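Local atomic coordinates of nitrogenase molybdenum-iron protein beta chain (Clostridium pasteurianum, PDB entry 4WES), a protein that forms, with the alpha chain, the molybdenum-iron component of nitrogenase, which reduces dinitrogen to ammonium, and shares an [8Fe-7S] cluster with that chain. Residues 301-306 / 328-333; 308-313 / 435-440; 184-189 / 293-298. One frame throughout, in Å; residues are numbered along the deposited sequence.

Contact 1 (301-306 / 328-333); sequences DLMIDA and SKFIIE
Met303 reaches from helix 290-305 to the C-terminal end of helix 321-333, where it meets Phe330 and Glu333. The two backbones stay well apart, the CA atoms of Met303 and Glu333 being 8.8 Å from each other, so this single thioether chain spans the gap. The apolar part of the contact lies at the ring: SD of Met303 sits at the edge of the Phe330 ring, near its plane, 4.2 Å from CE1. Phe330 turns its CG anti to its own backbone N (chi1 -173°), which carries the ring back toward helix 290-305; Ala430 and Val434 of helix 426-448 also pack on it. The second kind of contact is methyl against backbone. A bend at chi3 of Met303 (71°) swings CE to 3.4 Å from the carbonyl O of Glu333, the last residue of its helix, and 4.2 Å from its CB. Helix 321-333 is the crossover helix between the parallel strands 314-318 and 337-343 of a Rossmann-like domain, and helix 290-305 leads by a loop into the first of these strands. Polar groups occupy other sides of the two helices. On helix 321-333, NZ of Lys329 forms a salt bridge with Glu333 OE2 at 3.1 Å, approaching from above the carboxylate plane; Glu333 is held further by the hydroxyl of Ser271 at OE2 and the backbone N of Val270 at OE1. On helix 290-305, one turn separates Asp301 and Asp305, whose OD2 atoms come within 2.8 Å because both ligate an iron(II) ion. Lys61 O and Glu62 OE1 of the second beta subunit complete the protein ligation of that metal, while Ala511 of the alpha chain packs on Met303.

Contact 2 (308-313 / 435-440); sequences QYLQGK and EEITNV
Leu310 points one methyl, CD2, at two residues of helix 426-448. CD2 lies 3.9 Å from CG2 of Ile437 and 4.0 Å from CG2 of Thr438, and sits over the notch between these branch methyls of successive helix residues. The Leu310 side chain runs at about a right angle to Ile437 and slantwise to Thr438, and its CG is 4.2 Å from the Thr438 methyl. The bond from CA to CB of Leu310 does not aim at the helix; the far end of the chain closes the distance, CG lying beside the backbone N (chi1 -63°). Ile437 and Thr438, by contrast, both start their side chains toward the loop. Thr438 can present carbon here because its OG1 stands between the backbone N and the carbonyl carbon (chi1 59°), where it hydrogen-bonds to Val434 O one turn back; CG2 is thereby left facing the loop. Ile437 also packs on Leu388 and Val407 of the neighbouring parallel strands, which places the methyl contact beside the sheet of this Rossmann-like domain. Leu310 is positioned by its own loop. It opens a type II beta turn closed by Lys313 N to Leu310 O at 3.1 Å, with Gly312 at the third position and a positive phi of 76°. The turn leads straight into strand 314-318. Gln311 NE2 bonds to Leu334 O, just past helix 321-333, and to Gln307 O within its own loop, while Tyr417 of the second beta subunit packs on Thr438. Between the two segments themselves only carbon touches carbon: the contact rests on burial and shape, with the threonine hydroxyl satisfied inside its own helix.

Contact 3 (184-189 / 293-298); sequences MREIKR and EEERGQ
One guanidinium serves two carboxylates from different helices: Arg189 grips Glu295 end-on and, with its other edge, Glu186 side-on. Toward Glu295, NH1 donates to OE2 at 3.1 Å and NH2 to OE1 at 2.9 Å, both bent; the guanidinium and carboxylate planes are 52° apart. The grip within the helix is straighter, with Arg189 NE to Glu186 OE1 at 2.8 Å and 176°, and NH2 to Glu186 OE2 at 2.8 Å. NH2 therefore gives a hydrogen to each glutamate, and the flat group is fixed in rotation. A bend at chi3 of Arg189 (66°) turns NE back toward Glu186, three residues earlier. The resulting salt-bridge network joins helix 181-193, which connects strands 172-175 and 198-200 of one Rossmann-like sheet, to helix 290-305. Helix 426-448 borders it, Lys428 touching Glu186 and Tyr427 touching Glu295. Glu186 OE2 and Glu295 OE1 lie 4.3 Å apart, a closeness that the shared arginine probably offsets; a water donates to both, at 2.7 Å from each of these oxygens. A second water donates to Glu295 OE2 and accepts from Arg189 NH1.

Overall arrangement
Helix 290-305 links contacts 1 and 3: residues 293-298 serve contact 3 and residues 301-306 contact 1, with centres 16 Å apart. Segment 308-313 of contact 2 follows just after that helix ends, and the centre of contact 2 is 9 Å from that of contact 1; the two touch where Ala306 CB packs 4.0 Å from Thr438 CG2. Contacts 2 and 3 stay separate, about 22 Å between centres and about 9 Å between nearest atoms. All three border the second beta subunit, and none includes a residue of the [8Fe-7S] cluster pocket. The intersubunit iron(II) ion, bound by Asp301 and Asp305, lies about 10, 12 and 14 Å from the side chains of Met303, Thr438 and Glu295.

Contact 1 (301-306 / 328-333)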
ATOM      1  N   ASP B 301      18.716   8.784   0.355  1.00  8.82           N
ATOM      2  CA  ASP B 301      18.270   9.074  -1.008  1.00  8.71           C
ATOM      3  C   ASP B 301      16.761   9.173  -1.091  1.00  8.63           C
ATOM      4  O   ASP B 301      16.218  10.060  -1.765  1.00  9.33           O
ATOM      5  CB  ASP B 301      18.816   8.002  -1.971  1.00  9.82           C
ATOM      6  CG  ASP B 301      18.707   8.421  -3.418  1.00  8.99           C
ATOM      7  OD1 ASP B 301      19.589   9.188  -3.854  1.00  9.55           O
ATOM      8  OD2 ASP B 301      17.764   7.975  -4.089  1.00  9.24           O
ATOM      9  N   LEU B 302      16.065   8.227  -0.465  1.00  8.56           N
ATOM     10  CA  LEU B 302      14.602   8.186  -0.499  1.00  8.69           C
ATOM     11  C   LEU B 302      14.005   9.349   0.279  1.00  7.74           C
ATOM     12  O   LEU B 302      13.020   9.939  -0.159  1.00  8.66           O
ATOM     13  CB  LEU B 302      14.149   6.844   0.043  1.00  8.89           C
ATOM     14  CG  LEU B 302      12.644   6.619   0.104  1.00  9.20           C
ATOM     15  CD1 LEU B 302      11.984   6.752  -1.242  1.00  9.44           C
ATOM     16  CD2 LEU B 302      12.358   5.262   0.686  1.00 10.37           C
ATOM     17  N   MET B 303      14.563   9.653   1.443  1.00  8.66           N
ATOM     18  CA  MET B 303      14.078  10.798   2.211  1.00  8.78           C
ATOM     19  C   MET B 303      14.168  12.090   1.436  1.00  8.79           C
ATOM     20  O   MET B 303      13.271  12.947   1.514  1.00  9.33           O
ATOM     21  CB  MET B 303      14.869  10.903   3.527  1.00  8.74           C
ATOM     22  CG  MET B 303      14.605   9.741   4.478  1.00  8.87           C
ATOM     23  SD  MET B 303      15.667   9.714   5.922  1.00 10.20           S
ATOM     24  CE  MET B 303      15.037  11.120   6.848  1.00 10.66           C
ATOM     25  N   ILE B 304      15.249  12.262   0.670  1.00  8.97           N
ATOM     26  CA  ILE B 304      15.426  13.446  -0.152  1.00  8.90           C
ATOM     27  C   ILE B 304      14.534  13.364  -1.380  1.00  8.40           C
ATOM     28  O   ILE B 304      13.802  14.318  -1.696  1.00  8.95           O
ATOM     29  CB  ILE B 304      16.899  13.647  -0.537  1.00 10.06           C
ATOM     30  CG1 ILE B 304      17.723  13.924   0.741  1.00 10.54           C
ATOM     31  CG2 ILE B 304      17.046  14.790  -1.516  1.00 10.76           C
ATOM     32  CD1 ILE B 304      19.199  13.940   0.517  1.00 12.32           C
ATOM     33  N   ASP B 305      14.500  12.220  -2.077  1.00  8.63           N
ATOM     34  CA  ASP B 305      13.682  12.113  -3.285  1.00  8.83           C
ATOM     35  C   ASP B 305      12.204  12.384  -2.965  1.00  7.74           C
ATOM     36  O   ASP B 305      11.504  13.013  -3.772  1.00  8.71           O
ATOM     37  CB  ASP B 305      13.828  10.745  -3.924  1.00  7.71           C
ATOM     38  CG  ASP B 305      15.166  10.522  -4.622  1.00  8.47           C
ATOM     39  OD1 ASP B 305      15.894  11.496  -4.853  1.00  9.10           O
ATOM     40  OD2 ASP B 305      15.452   9.324  -4.948  1.00  8.56           O
ATOM     41  N   ALA B 306      11.706  11.889  -1.840  1.00  8.14           N
ATOM     42  CA  ALA B 306      10.287  11.998  -1.483  1.00  8.47           C
ATOM     43  C   ALA B 306       9.962  13.224  -0.633  1.00  8.36           C
ATOM     44  O   ALA B 306       8.832  13.373  -0.182  1.00  8.99           O
ATOM     45  CB  ALA B 306       9.838  10.758  -0.738  1.00  9.29           C
ATOM     46  N   SER B 328       8.466   8.663  16.382  1.00  9.45           N
ATOM     47  CA  SER B 328       8.302  10.112  16.448  1.00 10.13           C
ATOM     48  C   SER B 328       9.555  10.848  16.043  1.00  9.56           C
ATOM     49  O   SER B 328       9.518  11.856  15.328  1.00  9.74           O
ATOM     50  CB  SER B 328       7.871  10.525  17.862  1.00 10.78           C
ATOM     51  OG  SER B 328       6.560  10.062  18.167  1.00 12.38           O
ATOM     52  N   LYS B 329      10.712  10.341  16.490  1.00  9.28           N
ATOM     53  CA  LYS B 329      11.980  10.930  16.045  1.00  9.93           C
ATOM     54  C   LYS B 329      12.104  10.826  14.524  1.00  9.62           C
ATOM     55  O   LYS B 329      12.526  11.766  13.873  1.00  9.83           O
ATOM     56  CB  LYS B 329      13.160  10.226  16.767  1.00 11.14           C
ATOM     57  CG  LYS B 329      14.525  10.761  16.375  1.00 10.83           C
ATOM     58  CD  LYS B 329      14.741  12.206  16.779  1.00 15.81           C
ATOM     59  CE  LYS B 329      16.254  12.577  16.783  1.00 24.21           C
ATOM     60  NZ  LYS B 329      16.652  12.815  15.407  1.00 30.98           N
ATOM     61  N   PHE B 330      11.759   9.666  13.967  1.00  9.09           N
ATOM     62  CA  PHE B 330      11.873   9.484  12.512  1.00  9.22           C
ATOM     63  C   PHE B 330      10.941  10.448  11.776  1.00  8.64           C
ATOM     64  O   PHE B 330      11.320  11.011  10.742  1.00  9.46           O
ATOM     65  CB  PHE B 330      11.606   8.038  12.154  1.00  9.01           C
ATOM     66  CG  PHE B 330      11.856   7.692  10.701  1.00  9.11           C
ATOM     67  CD1 PHE B 330      12.894   8.257   9.986  1.00  9.62           C
ATOM     68  CD2 PHE B 330      11.096   6.734  10.071  1.00 10.21           C
ATOM     69  CE1 PHE B 330      13.148   7.885   8.682  1.00  9.77           C
ATOM     70  CE2 PHE B 330      11.339   6.357   8.758  1.00 11.09           C
ATOM     71  CZ  PHE B 330      12.382   6.933   8.060  1.00 10.50           C
ATOM     72  N   ILE B 331       9.731  10.646  12.291  1.00  8.81           N
ATOM     73  CA  ILE B 331       8.824  11.623  11.685  1.00  9.03           C
ATOM     74  C   ILE B 331       9.481  13.024  11.613  1.00  9.28           C
ATOM     75  O   ILE B 331       9.423  13.691  10.587  1.00  9.06           O
ATOM     76  CB  ILE B 331       7.485  11.633  12.462  1.00  9.17           C
ATOM     77  CG1 ILE B 331       6.726  10.337  12.267  1.00  9.64           C
ATOM     78  CG2 ILE B 331       6.650  12.854  12.107  1.00  9.57           C
ATOM     79  CD1 ILE B 331       6.364   9.957  10.870  1.00 13.73           C
ATOM     80  N   ILE B 332      10.119  13.436  12.714  1.00  8.94           N
ATOM     81  CA  ILE B 332      10.856  14.675  12.719  1.00  9.29           C
ATOM     82  C   ILE B 332      11.983  14.668  11.683  1.00  9.15           C
ATOM     83  O   ILE B 332      12.185  15.636  10.925  1.00 10.02           O
ATOM     84  CB  ILE B 332      11.375  15.006  14.125  1.00  9.89           C
ATOM     85  CG1 ILE B 332      10.190  15.256  15.078  1.00 10.69           C
ATOM     86  CG2 ILE B 332      12.298  16.210  14.104  1.00 12.36           C
ATOM     87  CD1 ILE B 332      10.600  15.374  16.528  1.00 13.20           C
ATOM     88  N   GLU B 333      12.729  13.555  11.612  1.00  8.97           N
ATOM     89  CA  GLU B 333      13.813  13.420  10.636  1.00  9.46           C
ATOM     90  C   GLU B 333      13.340  13.533   9.198  1.00  9.02           C
ATOM     91  O   GLU B 333      14.095  13.972   8.344  1.00  9.64           O
ATOM     92  CB  GLU B 333      14.532  12.095  10.862  1.00  9.63           C
ATOM     93  CG  GLU B 333      15.287  12.022  12.180  1.00  9.98           C
ATOM     94  CD  GLU B 333      15.841  10.663  12.539  1.00 10.79           C
ATOM     95  OE1 GLU B 333      15.269   9.641  12.131  1.00 10.52           O
ATOM     96  OE2 GLU B 333      16.850  10.641  13.259  1.00 13.22           O
TER

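Contact 2 (308-313 / 435-440)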
ATOM      1  N   GLN B 308       9.165  16.342  -0.786  1.00  8.74           N
ATOM      2  CA  GLN B 308       8.115  17.356  -0.949  1.00  9.19           C
ATOM      3  C   GLN B 308       6.827  16.908  -0.320  1.00  9.03           C
ATOM      4  O   GLN B 308       6.013  17.764   0.084  1.00 10.72           O
ATOM      5  CB  GLN B 308       7.896  17.713  -2.407  1.00  9.44           C
ATOM      6  CG  GLN B 308       7.138  16.669  -3.189  1.00  9.22           C
ATOM      7  CD  GLN B 308       7.260  16.865  -4.672  1.00 10.34           C
ATOM      8  OE1 GLN B 308       8.255  16.413  -5.263  1.00 12.81           O
ATOM      9  NE2 GLN B 308       6.298  17.502  -5.297  1.00 10.83           N
ATOM     10  N   TYR B 309       6.572  15.609  -0.276  1.00  8.55           N
ATOM     11  CA  TYR B 309       5.317  15.048   0.232  1.00  9.29           C
ATOM     12  C   TYR B 309       5.305  14.874   1.744  1.00 10.26           C
ATOM     13  O   TYR B 309       4.296  14.490   2.295  1.00 12.25           O
ATOM     14  CB  TYR B 309       5.024  13.739  -0.461  1.00  9.87           C
ATOM     15  CG  TYR B 309       4.905  13.899  -1.963  1.00  9.05           C
ATOM     16  CD1 TYR B 309       3.826  14.576  -2.526  1.00  9.69           C
ATOM     17  CD2 TYR B 309       5.881  13.410  -2.832  1.00  8.62           C
ATOM     18  CE1 TYR B 309       3.731  14.807  -3.871  1.00  9.91           C
ATOM     19  CE2 TYR B 309       5.787  13.643  -4.187  1.00  9.17           C
ATOM     20  CZ  TYR B 309       4.722  14.328  -4.728  1.00  9.04           C
ATOM     21  OH  TYR B 309       4.606  14.551  -6.077  1.00  9.70           O
ATOM     22  N   LEU B 310       6.447  15.131   2.380  1.00  9.13           N
ATOM     23  CA  LEU B 310       6.642  14.916   3.805  1.00  9.20           C
ATOM     24  C   LEU B 310       6.731  16.199   4.610  1.00  9.13           C
ATOM     25  O   LEU B 310       6.339  16.235   5.774  1.00  9.49           O
ATOM     26  CB  LEU B 310       7.900  14.057   4.029  1.00  9.67           C
ATOM     27  CG  LEU B 310       7.826  12.658   3.434  1.00  9.74           C
ATOM     28  CD1 LEU B 310       9.189  12.021   3.328  1.00 11.66           C
ATOM     29  CD2 LEU B 310       6.919  11.788   4.279  1.00 14.48           C
ATOM     30  N   GLN B 311       7.294  17.247   4.024  1.00  9.36           N
ATOM     31  CA  GLN B 311       7.617  18.443   4.803  1.00  9.54           C
ATOM     32  C   GLN B 311       6.342  19.044   5.393  1.00  9.42           C
ATOM     33  O   GLN B 311       5.402  19.372   4.647  1.00 10.99           O
ATOM     34  CB  GLN B 311       8.354  19.510   3.981  1.00 10.26           C
ATOM     35  CG  GLN B 311       9.649  19.044   3.346  1.00 10.46           C
ATOM     36  CD  GLN B 311      10.491  18.234   4.287  1.00 10.16           C
ATOM     37  OE1 GLN B 311      11.030  18.764   5.271  1.00 10.24           O
ATOM     38  NE2 GLN B 311      10.584  16.933   4.001  1.00 10.67           N
ATOM     39  N   GLY B 312       6.356  19.257   6.705  1.00  9.79           N
ATOM     40  CA  GLY B 312       5.258  19.926   7.367  1.00 10.90           C
ATOM     41  C   GLY B 312       4.010  19.106   7.569  1.00 10.56           C
ATOM     42  O   GLY B 312       3.008  19.624   8.090  1.00 12.69           O
ATOM     43  N   LYS B 313       4.030  17.824   7.203  1.00 10.14           N
ATOM     44  CA  LYS B 313       2.846  16.989   7.389  1.00  9.76           C
ATOM     45  C   LYS B 313       2.591  16.779   8.867  1.00  9.51           C
ATOM     46  O   LYS B 313       3.518  16.412   9.600  1.00 10.41           O
ATOM     47  CB  LYS B 313       3.028  15.627   6.684  1.00 10.60           C
ATOM     48  CG  LYS B 313       2.988  15.681   5.155  1.00 12.41           C
ATOM     49  CD  LYS B 313       1.542  15.672   4.644  1.00 14.05           C
ATOM     50  CE  LYS B 313       1.425  15.664   3.141  1.00 13.93           C
ATOM     51  NZ  LYS B 313       1.936  16.891   2.580  1.00 14.83           N
ATOM     52  N   GLU B 435       8.214   4.520   2.080  1.00  8.81           N
ATOM     53  CA  GLU B 435       7.383   4.103   0.958  1.00  8.88           C
ATOM     54  C   GLU B 435       5.913   4.021   1.355  1.00  8.63           C
ATOM     55  O   GLU B 435       5.047   4.528   0.645  1.00  9.15           O
ATOM     56  CB  GLU B 435       7.872   2.773   0.402  1.00 10.45           C
ATOM     57  CG  GLU B 435       7.057   2.336  -0.788  1.00 10.22           C
ATOM     58  CD  GLU B 435       7.326   0.965  -1.299  1.00 12.68           C
ATOM     59  OE1 GLU B 435       7.874   0.107  -0.533  1.00 13.57           O
ATOM     60  OE2 GLU B 435       6.947   0.718  -2.458  1.00 17.02           O
ATOM     61  N   GLU B 436       5.652   3.377   2.485  1.00  8.51           N
ATOM     62  CA  GLU B 436       4.252   3.237   2.911  1.00  9.36           C
ATOM     63  C   GLU B 436       3.588   4.571   3.205  1.00  8.64           C
ATOM     64  O   GLU B 436       2.445   4.814   2.812  1.00  9.47           O
ATOM     65  CB  GLU B 436       4.194   2.363   4.152  1.00 11.23           C
ATOM     66  CG  GLU B 436       2.830   1.912   4.570  1.00 15.34           C
ATOM     67  CD  GLU B 436       2.901   0.837   5.678  1.00 26.91           C
ATOM     68  OE1 GLU B 436       3.953   0.697   6.415  1.00 22.13           O
ATOM     69  OE2 GLU B 436       1.880   0.166   5.863  1.00 39.71           O
ATOM     70  N   ILE B 437       4.290   5.454   3.914  1.00  8.37           N
ATOM     71  CA  ILE B 437       3.775   6.767   4.240  1.00  8.73           C
ATOM     72  C   ILE B 437       3.489   7.561   2.977  1.00  8.57           C
ATOM     73  O   ILE B 437       2.416   8.170   2.822  1.00  8.80           O
ATOM     74  CB  ILE B 437       4.764   7.517   5.171  1.00  9.17           C
ATOM     75  CG1 ILE B 437       4.767   6.904   6.574  1.00  9.59           C
ATOM     76  CG2 ILE B 437       4.430   9.009   5.234  1.00  9.79           C
ATOM     77  CD1 ILE B 437       5.914   7.317   7.464  1.00 11.33           C
ATOM     78  N   THR B 438       4.469   7.617   2.071  1.00  8.15           N
ATOM     79  CA  THR B 438       4.266   8.408   0.868  1.00  8.76           C
ATOM     80  C   THR B 438       3.202   7.770  -0.027  1.00  7.87           C
ATOM     81  O   THR B 438       2.439   8.491  -0.680  1.00  8.51           O
ATOM     82  CB  THR B 438       5.571   8.713   0.142  1.00 10.00           C
ATOM     83  OG1 THR B 438       6.248   7.527  -0.226  1.00 11.07           O
ATOM     84  CG2 THR B 438       6.484   9.531   1.009  1.00 11.63           C
ATOM     85  N   ASN B 439       3.157   6.440  -0.086  1.00  7.75           N
ATOM     86  CA  ASN B 439       2.111   5.782  -0.865  1.00  9.20           C
ATOM     87  C   ASN B 439       0.722   6.207  -0.389  1.00  8.38           C
ATOM     88  O   ASN B 439      -0.167   6.487  -1.205  1.00  8.97           O
ATOM     89  CB  ASN B 439       2.189   4.258  -0.754  1.00  8.88           C
ATOM     90  CG  ASN B 439       3.232   3.600  -1.633  1.00 10.24           C
ATOM     91  OD1 ASN B 439       3.911   4.234  -2.430  1.00 10.99           O
ATOM     92  ND2 ASN B 439       3.344   2.296  -1.469  1.00 13.31           N
ATOM     93  N   VAL B 440       0.463   6.194   0.930  1.00  8.48           N
ATOM     94  CA  VAL B 440      -0.882   6.498   1.394  1.00  8.91           C
ATOM     95  C   VAL B 440      -1.232   7.969   1.225  1.00  8.22           C
ATOM     96  O   VAL B 440      -2.393   8.319   0.908  1.00  8.99           O
ATOM     97  CB  VAL B 440      -1.161   6.036   2.846  1.00  9.64           C
ATOM     98  CG1 VAL B 440      -1.086   4.545   2.973  1.00 12.76           C
ATOM     99  CG2 VAL B 440      -0.351   6.729   3.920  1.00  8.88           C
TER

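Contact 3 (184-189 / 293-298)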
ATOM      1  N   MET B 184      13.016  -8.730  14.630  1.00  9.76           N
ATOM      2  CA  MET B 184      14.054  -9.609  15.156  1.00 10.37           C
ATOM      3  C   MET B 184      14.957 -10.137  14.048  1.00 10.78           C
ATOM      4  O   MET B 184      16.189 -10.145  14.212  1.00 11.13           O
ATOM      5  CB  MET B 184      13.418 -10.731  15.981  1.00 10.42           C
ATOM      6  CG  MET B 184      12.801 -10.219  17.283  1.00 11.23           C
ATOM      7  SD  MET B 184      11.361 -11.153  17.735  1.00 10.92           S
ATOM      8  CE  MET B 184      11.035 -10.510  19.401  1.00 11.65           C
ATOM      9  N   ARG B 185      14.377 -10.547  12.914  1.00 10.05           N
ATOM     10  CA  ARG B 185      15.199 -11.024  11.810  1.00 10.62           C
ATOM     11  C   ARG B 185      16.117  -9.953  11.288  1.00 10.90           C
ATOM     12  O   ARG B 185      17.288 -10.210  10.987  1.00 11.79           O
ATOM     13  CB  ARG B 185      14.339 -11.543  10.656  1.00 10.65           C
ATOM     14  CG  ARG B 185      13.590 -12.823  10.988  1.00 10.75           C
ATOM     15  CD  ARG B 185      12.741 -13.262   9.823  1.00 11.69           C
ATOM     16  NE  ARG B 185      11.913 -14.430  10.084  1.00 10.97           N
ATOM     17  CZ  ARG B 185      12.118 -15.655   9.645  1.00 11.18           C
ATOM     18  NH1 ARG B 185      13.240 -15.958   9.016  1.00 13.41           N
ATOM     19  NH2 ARG B 185      11.214 -16.589   9.830  1.00 11.34           N
ATOM     20  N   GLU B 186      15.611  -8.715  11.186  1.00 10.43           N
ATOM     21  CA  GLU B 186      16.440  -7.623  10.668  1.00 10.83           C
ATOM     22  C   GLU B 186      17.580  -7.278  11.613  1.00 10.85           C
ATOM     23  O   GLU B 186      18.713  -7.030  11.160  1.00 11.75           O
ATOM     24  CB  GLU B 186      15.573  -6.418  10.375  1.00 10.71           C
ATOM     25  CG  GLU B 186      16.318  -5.184   9.885  1.00 11.53           C
ATOM     26  CD  GLU B 186      17.117  -5.352   8.599  1.00 13.95           C
ATOM     27  OE1 GLU B 186      16.968  -6.372   7.904  1.00 15.72           O
ATOM     28  OE2 GLU B 186      17.928  -4.443   8.307  1.00 17.14           O
ATOM     29  N   ILE B 187      17.314  -7.246  12.911  1.00 10.52           N
ATOM     30  CA  ILE B 187      18.384  -6.980  13.883  1.00 10.94           C
ATOM     31  C   ILE B 187      19.451  -8.069  13.813  1.00 11.32           C
ATOM     32  O   ILE B 187      20.652  -7.758  13.811  1.00 11.95           O
ATOM     33  CB  ILE B 187      17.786  -6.806  15.292  1.00 11.30           C
ATOM     34  CG1 ILE B 187      16.957  -5.516  15.342  1.00 11.99           C
ATOM     35  CG2 ILE B 187      18.846  -6.833  16.359  1.00 12.28           C
ATOM     36  CD1 ILE B 187      15.915  -5.514  16.439  1.00 13.52           C
ATOM     37  N   LYS B 188      19.022  -9.329  13.714  1.00 11.24           N
ATOM     38  CA  LYS B 188      19.984 -10.434  13.572  1.00 12.08           C
ATOM     39  C   LYS B 188      20.805 -10.254  12.283  1.00 11.86           C
ATOM     40  O   LYS B 188      22.033 -10.460  12.280  1.00 13.17           O
ATOM     41  CB  LYS B 188      19.295 -11.794  13.610  1.00 12.25           C
ATOM     42  CG  LYS B 188      18.708 -12.126  14.977  1.00 12.83           C
ATOM     43  CD  LYS B 188      18.256 -13.553  15.113  1.00 15.69           C
ATOM     44  CE  LYS B 188      17.100 -13.856  14.207  1.00 15.22           C
ATOM     45  NZ  LYS B 188      16.694 -15.282  14.340  1.00 15.12           N
ATOM     46  N   ARG B 189      20.133  -9.884  11.206  1.00 11.78           N
ATOM     47  CA  ARG B 189      20.802  -9.706   9.927  1.00 11.74           C
ATOM     48  C   ARG B 189      21.900  -8.649  10.035  1.00 11.89           C
ATOM     49  O   ARG B 189      23.001  -8.789   9.469  1.00 13.31           O
ATOM     50  CB  ARG B 189      19.783  -9.333   8.845  1.00 12.31           C
ATOM     51  CG  ARG B 189      20.360  -9.386   7.435  1.00 13.40           C
ATOM     52  CD  ARG B 189      19.420  -8.761   6.406  1.00 12.98           C
ATOM     53  NE  ARG B 189      19.250  -7.329   6.601  1.00 14.22           N
ATOM     54  CZ  ARG B 189      20.141  -6.418   6.230  1.00 16.57           C
ATOM     55  NH1 ARG B 189      21.264  -6.770   5.594  1.00 20.00           N
ATOM     56  NH2 ARG B 189      19.933  -5.155   6.504  1.00 17.30           N
ATOM     57  N   GLU B 293      26.273   0.539   4.945  1.00 11.64           N
ATOM     58  CA  GLU B 293      26.403   1.918   4.502  1.00 12.68           C
ATOM     59  C   GLU B 293      25.566   2.200   3.261  1.00 11.08           C
ATOM     60  O   GLU B 293      24.961   3.279   3.160  1.00 12.04           O
ATOM     61  CB  GLU B 293      27.883   2.287   4.319  1.00 15.90           C
ATOM     62  CG  GLU B 293      28.029   3.764   3.993  1.00 17.74           C
ATOM     63  CD  GLU B 293      29.381   4.339   4.206  1.00 23.75           C
ATOM     64  OE1 GLU B 293      29.596   5.445   3.663  1.00 23.95           O
ATOM     65  OE2 GLU B 293      30.210   3.716   4.915  1.00 21.33           O
ATOM     66  N   GLU B 294      25.526   1.257   2.314  1.00 10.86           N
ATOM     67  CA  GLU B 294      24.680   1.456   1.119  1.00 10.36           C
ATOM     68  C   GLU B 294      23.214   1.597   1.532  1.00  9.47           C
ATOM     69  O   GLU B 294      22.503   2.459   1.008  1.00  9.99           O
ATOM     70  CB  GLU B 294      24.846   0.301   0.120  1.00 10.99           C
ATOM     71  CG  GLU B 294      24.092   0.550  -1.155  1.00 11.88           C
ATOM     72  CD  GLU B 294      23.966  -0.638  -2.079  1.00 12.32           C
ATOM     73  OE1 GLU B 294      23.686  -1.754  -1.606  1.00 14.29           O
ATOM     74  OE2 GLU B 294      24.103  -0.432  -3.315  1.00 13.72           O
ATOM     75  N   GLU B 295      22.734   0.715   2.415  1.00 10.01           N
ATOM     76  CA  GLU B 295      21.333   0.771   2.862  1.00 10.26           C
ATOM     77  C   GLU B 295      20.993   2.131   3.492  1.00  9.67           C
ATOM     78  O   GLU B 295      19.948   2.726   3.199  1.00 10.03           O
ATOM     79  CB  GLU B 295      21.050  -0.302   3.903  1.00 13.04           C
ATOM     80  CG  GLU B 295      21.266  -1.725   3.523  1.00 15.84           C
ATOM     81  CD  GLU B 295      21.338  -2.753   4.680  1.00 19.44           C
ATOM     82  OE1 GLU B 295      20.878  -2.482   5.800  1.00 30.77           O
ATOM     83  OE2 GLU B 295      21.865  -3.913   4.412  1.00 23.85           O
ATOM     84  N   ARG B 296      21.883   2.618   4.347  1.00 10.13           N
ATOM     85  CA  ARG B 296      21.671   3.929   4.950  1.00  9.40           C
ATOM     86  C   ARG B 296      21.579   4.990   3.873  1.00  9.99           C
ATOM     87  O   ARG B 296      20.724   5.879   3.897  1.00  9.79           O
ATOM     88  CB  ARG B 296      22.761   4.256   5.955  1.00 10.51           C
ATOM     89  CG  ARG B 296      22.510   5.578   6.662  1.00 10.59           C
ATOM     90  CD  ARG B 296      23.661   5.904   7.594  1.00 12.04           C
ATOM     91  NE  ARG B 296      23.402   7.093   8.431  1.00 11.58           N
ATOM     92  CZ  ARG B 296      23.435   8.371   8.034  1.00 12.23           C
ATOM     93  NH1 ARG B 296      23.824   8.701   6.798  1.00 12.41           N
ATOM     94  NH2 ARG B 296      23.102   9.331   8.877  1.00 12.22           N
ATOM     95  N   GLY B 297      22.502   4.947   2.915  1.00  9.62           N
ATOM     96  CA  GLY B 297      22.490   5.929   1.864  1.00 10.19           C
ATOM     97  C   GLY B 297      21.299   5.857   0.937  1.00  8.96           C
ATOM     98  O   GLY B 297      20.891   6.871   0.376  1.00  9.46           O
ATOM     99  N   GLN B 298      20.739   4.658   0.751  1.00  8.84           N
ATOM    100  CA  GLN B 298      19.486   4.528   0.021  1.00  9.06           C
ATOM    101  C   GLN B 298      18.335   5.155   0.824  1.00  8.86           C
ATOM    102  O   GLN B 298      17.446   5.788   0.240  1.00  9.12           O
ATOM    103  CB  GLN B 298      19.171   3.061  -0.270  1.00  9.16           C
ATOM    104  CG  GLN B 298      20.107   2.440  -1.310  1.00  9.29           C
ATOM    105  CD  GLN B 298      19.936   0.942  -1.374  1.00 10.11           C
ATOM    106  OE1 GLN B 298      19.830   0.265  -0.336  1.00 11.30           O
ATOM    107  NE2 GLN B 298      19.899   0.416  -2.565  1.00 12.18           N
TER
HETATM  108  O   HOH W   1      18.920  -2.027   7.663  1.00 12.81           O
HETATM  109  O   HOH W   2      23.897  -5.310   4.960  1.00 27.06           O